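Local coordinates for putative phosphohistidine phosphatase SixA (Agrobacterium tumefaciens, PDB 2RFL), which probably hydrolyses phosphohistidine or a phosphate ester, as a member of the histidine phosphatase superfamily, at residues Tyr12-Ala17 with Met111-Asn116. Residues are numbered along the deposited sequence; the frame is centred on the assembly and turned at random.
Sequences YLLRHA and MLVGHN
Strands 12-15 and 111-114 run parallel, their axes 4.8 Å apart, and the backbone ladder between them slackens toward the C-terminal ends. L112 N donates to Y12 O at 2.9 Å and L14 N to L112 O at 3.1 Å; the bonds from G114 N to L14 O and from H16 N to G114 O are weak. On one face, L14 CD2 touches V113 CG2 (3.8 Å) and CE of selenomethionine M111 (4.0 Å), whose chain is bent at chi3. On the other face R15 starts with CG anti to the backbone N (chi1 -174°) and runs extended to NE. Its CG only grazes G114 O; CD meets CG and ND2 of N116, 3.6 Å away at ND2; NE and CZ cross the same amide. The amide lies over one guanidinium face, offset toward the rim, its plane tilted 30°. R15 NH1 and N116 ND2, 3.0 Å apart, are two donors that share F140 O as acceptor. Beyond the strands the H16 and H115 rings meet obliquely, H16 ND1 bonded in its ring plane to A17 O and H115 NE2 to S61 OG. R15-H16 matches the start of the family's RHG motif, whose histidine takes the phosphate in relatives, as H16 probably does here; H115 probably lines the same pocket. The pair lies mid-sheet between strands 57-60 and 145-149, helix 64-77 packing on the L14 and V113 face.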
ATOM      1  N   TYR A  12       2.095  -6.371  -1.282  1.00 35.51           N
ATOM      2  CA  TYR A  12       1.761  -5.129  -1.963  1.00 33.62           C
ATOM      3  C   TYR A  12       1.760  -4.006  -0.953  1.00 32.10           C
ATOM      4  O   TYR A  12       1.186  -4.151   0.155  1.00 31.16           O
ATOM      5  CB  TYR A  12       0.397  -5.217  -2.617  1.00 33.66           C
ATOM      6  CG  TYR A  12       0.202  -6.378  -3.590  1.00 34.68           C
ATOM      7  CD1 TYR A  12      -0.531  -7.508  -3.213  1.00 31.79           C
ATOM      8  CD2 TYR A  12       0.710  -6.311  -4.921  1.00 33.30           C
ATOM      9  CE1 TYR A  12      -0.728  -8.562  -4.117  1.00 35.43           C
ATOM     10  CE2 TYR A  12       0.506  -7.353  -5.834  1.00 31.61           C
ATOM     11  CZ  TYR A  12      -0.207  -8.475  -5.422  1.00 35.72           C
ATOM     12  OH  TYR A  12      -0.415  -9.513  -6.309  1.00 36.09           O
ATOM     13  N   LEU A  13       2.425  -2.913  -1.335  1.00 30.41           N
ATOM     14  CA  LEU A  13       2.517  -1.679  -0.555  1.00 29.81           C
ATOM     15  C   LEU A  13       1.983  -0.465  -1.292  1.00 30.23           C
ATOM     16  O   LEU A  13       2.643   0.057  -2.228  1.00 29.49           O
ATOM     17  CB  LEU A  13       3.983  -1.378  -0.208  1.00 30.69           C
ATOM     18  CG  LEU A  13       4.881  -2.324   0.570  1.00 28.37           C
ATOM     19  CD1 LEU A  13       6.231  -1.666   0.646  1.00 29.59           C
ATOM     20  CD2 LEU A  13       4.333  -2.529   1.929  1.00 31.07           C
ATOM     21  N   LEU A  14       0.833   0.010  -0.811  1.00 29.86           N
ATOM     22  CA  LEU A  14       0.018   1.042  -1.437  1.00 30.24           C
ATOM     23  C   LEU A  14      -0.082   2.306  -0.572  1.00 30.54           C
ATOM     24  O   LEU A  14      -0.631   2.308   0.542  1.00 30.36           O
ATOM     25  CB  LEU A  14      -1.413   0.499  -1.772  1.00 29.80           C
ATOM     26  CG  LEU A  14      -2.465   1.469  -2.387  1.00 28.47           C
ATOM     27  CD1 LEU A  14      -2.036   2.086  -3.740  1.00 25.85           C
ATOM     28  CD2 LEU A  14      -3.883   0.872  -2.517  1.00 23.26           C
ATOM     29  N   ARG A  15       0.425   3.406  -1.099  1.00 32.01           N
ATOM     30  CA  ARG A  15       0.203   4.660  -0.431  1.00 32.47           C
ATOM     31  C   ARG A  15      -1.160   5.164  -0.875  1.00 33.22           C
ATOM     32  O   ARG A  15      -1.555   4.950  -2.016  1.00 31.91           O
ATOM     33  CB  ARG A  15       1.308   5.658  -0.710  1.00 32.51           C
ATOM     34  CG  ARG A  15       1.141   6.933   0.126  1.00 32.65           C
ATOM     35  CD  ARG A  15       2.361   7.811   0.176  1.00 28.81           C
ATOM     36  NE  ARG A  15       1.989   9.085   0.745  1.00 24.97           N
ATOM     37  CZ  ARG A  15       2.524  10.245   0.376  1.00 27.56           C
ATOM     38  NH1 ARG A  15       3.507  10.273  -0.522  1.00 27.33           N
ATOM     39  NH2 ARG A  15       2.093  11.380   0.915  1.00 23.94           N
ATOM     40  N   HIS A  16      -1.884   5.790   0.054  1.00 34.36           N
ATOM     41  CA  HIS A  16      -3.198   6.323  -0.204  1.00 35.96           C
ATOM     42  C   HIS A  16      -3.057   7.372  -1.315  1.00 37.94           C
ATOM     43  O   HIS A  16      -1.969   7.933  -1.523  1.00 37.18           O
ATOM     44  CB  HIS A  16      -3.817   6.929   1.073  1.00 35.62           C
ATOM     45  CG  HIS A  16      -3.109   8.158   1.559  1.00 36.69           C
ATOM     46  ND1 HIS A  16      -3.292   9.403   0.986  1.00 36.08           N
ATOM     47  CD2 HIS A  16      -2.172   8.323   2.522  1.00 36.50           C
ATOM     48  CE1 HIS A  16      -2.506  10.280   1.584  1.00 34.02           C
ATOM     49  NE2 HIS A  16      -1.827   9.654   2.526  1.00 33.84           N
ATOM     50  N   ALA A  17      -4.151   7.592  -2.041  1.00 39.84           N
ATOM     51  CA  ALA A  17      -4.199   8.558  -3.120  1.00 41.70           C
ATOM     52  C   ALA A  17      -4.121   9.981  -2.559  1.00 43.29           C
ATOM     53  O   ALA A  17      -4.163  10.161  -1.321  1.00 42.42           O
ATOM     54  CB  ALA A  17      -5.472   8.345  -3.947  1.00 41.37           C
HETATM   55  N   MSE A 111      -1.779  -6.996   1.061  1.00 38.08           N
HETATM   56  CA  MSE A 111      -1.626  -5.627   0.678  1.00 36.08           C
HETATM   57  C   MSE A 111      -1.906  -4.723   1.859  1.00 34.53           C
HETATM   58  O   MSE A 111      -2.950  -4.829   2.517  1.00 33.65           O
HETATM   59  CB  MSE A 111      -2.573  -5.267  -0.446  1.00 36.46           C
HETATM   60  CG  MSE A 111      -2.583  -3.798  -0.708  1.00 37.81           C
HETATM   61 SE   MSE A 111      -3.270  -3.356  -2.417  0.95 46.00          SE
HETATM   62  CE  MSE A 111      -5.155  -2.869  -1.980  1.00 36.84           C
ATOM     63  N   LEU A 112      -0.977  -3.815   2.100  1.00 32.55           N
ATOM     64  CA  LEU A 112      -1.170  -2.820   3.118  1.00 32.10           C
ATOM     65  C   LEU A 112      -1.564  -1.492   2.491  1.00 31.54           C
ATOM     66  O   LEU A 112      -0.983  -1.096   1.502  1.00 31.88           O
ATOM     67  CB  LEU A 112       0.090  -2.685   3.995  1.00 31.29           C
ATOM     68  CG  LEU A 112       0.603  -3.916   4.753  1.00 32.14           C
ATOM     69  CD1 LEU A 112       1.498  -3.338   5.785  1.00 35.42           C
ATOM     70  CD2 LEU A 112      -0.444  -4.861   5.470  1.00 31.46           C
ATOM     71  N   VAL A 113      -2.542  -0.805   3.083  1.00 31.01           N
ATOM     72  CA  VAL A 113      -2.956   0.551   2.648  1.00 31.24           C
ATOM     73  C   VAL A 113      -2.829   1.565   3.820  1.00 31.11           C
ATOM     74  O   VAL A 113      -3.681   1.667   4.693  1.00 29.65           O
ATOM     75  CB  VAL A 113      -4.409   0.557   2.040  1.00 31.05           C
ATOM     76  CG1 VAL A 113      -4.847   1.967   1.510  1.00 31.25           C
ATOM     77  CG2 VAL A 113      -4.541  -0.493   0.959  1.00 32.50           C
ATOM     78  N   GLY A 114      -1.742   2.323   3.813  1.00 32.53           N
ATOM     79  CA  GLY A 114      -1.478   3.322   4.865  1.00 32.29           C
ATOM     80  C   GLY A 114      -0.684   4.494   4.334  1.00 31.89           C
ATOM     81  O   GLY A 114      -0.790   4.829   3.152  1.00 31.54           O
ATOM     82  N   HIS A 115       0.131   5.088   5.208  1.00 31.59           N
ATOM     83  CA  HIS A 115       0.667   6.440   5.007  1.00 31.72           C
ATOM     84  C   HIS A 115       2.176   6.489   5.145  1.00 31.81           C
ATOM     85  O   HIS A 115       2.764   5.672   5.849  1.00 31.01           O
ATOM     86  CB  HIS A 115       0.115   7.462   6.041  1.00 31.17           C
ATOM     87  CG  HIS A 115      -1.309   7.264   6.437  1.00 29.72           C
ATOM     88  ND1 HIS A 115      -2.268   8.233   6.243  1.00 32.83           N
ATOM     89  CD2 HIS A 115      -1.931   6.256   7.095  1.00 32.66           C
ATOM     90  CE1 HIS A 115      -3.426   7.826   6.730  1.00 31.66           C
ATOM     91  NE2 HIS A 115      -3.252   6.623   7.247  1.00 35.42           N
ATOM     92  N   ASN A 116       2.771   7.480   4.477  1.00 32.05           N
ATOM     93  CA  ASN A 116       4.133   7.950   4.734  1.00 32.29           C
ATOM     94  C   ASN A 116       4.242   8.599   6.130  1.00 32.25           C
ATOM     95  O   ASN A 116       3.273   9.167   6.597  1.00 32.69           O
ATOM     96  CB  ASN A 116       4.548   8.955   3.640  1.00 32.42           C
ATOM     97  CG  ASN A 116       5.246   8.289   2.441  1.00 33.87           C
ATOM     98  OD1 ASN A 116       5.585   7.098   2.453  1.00 35.29           O
ATOM     99  ND2 ASN A 116       5.484   9.076   1.409  1.00 36.97           N
TER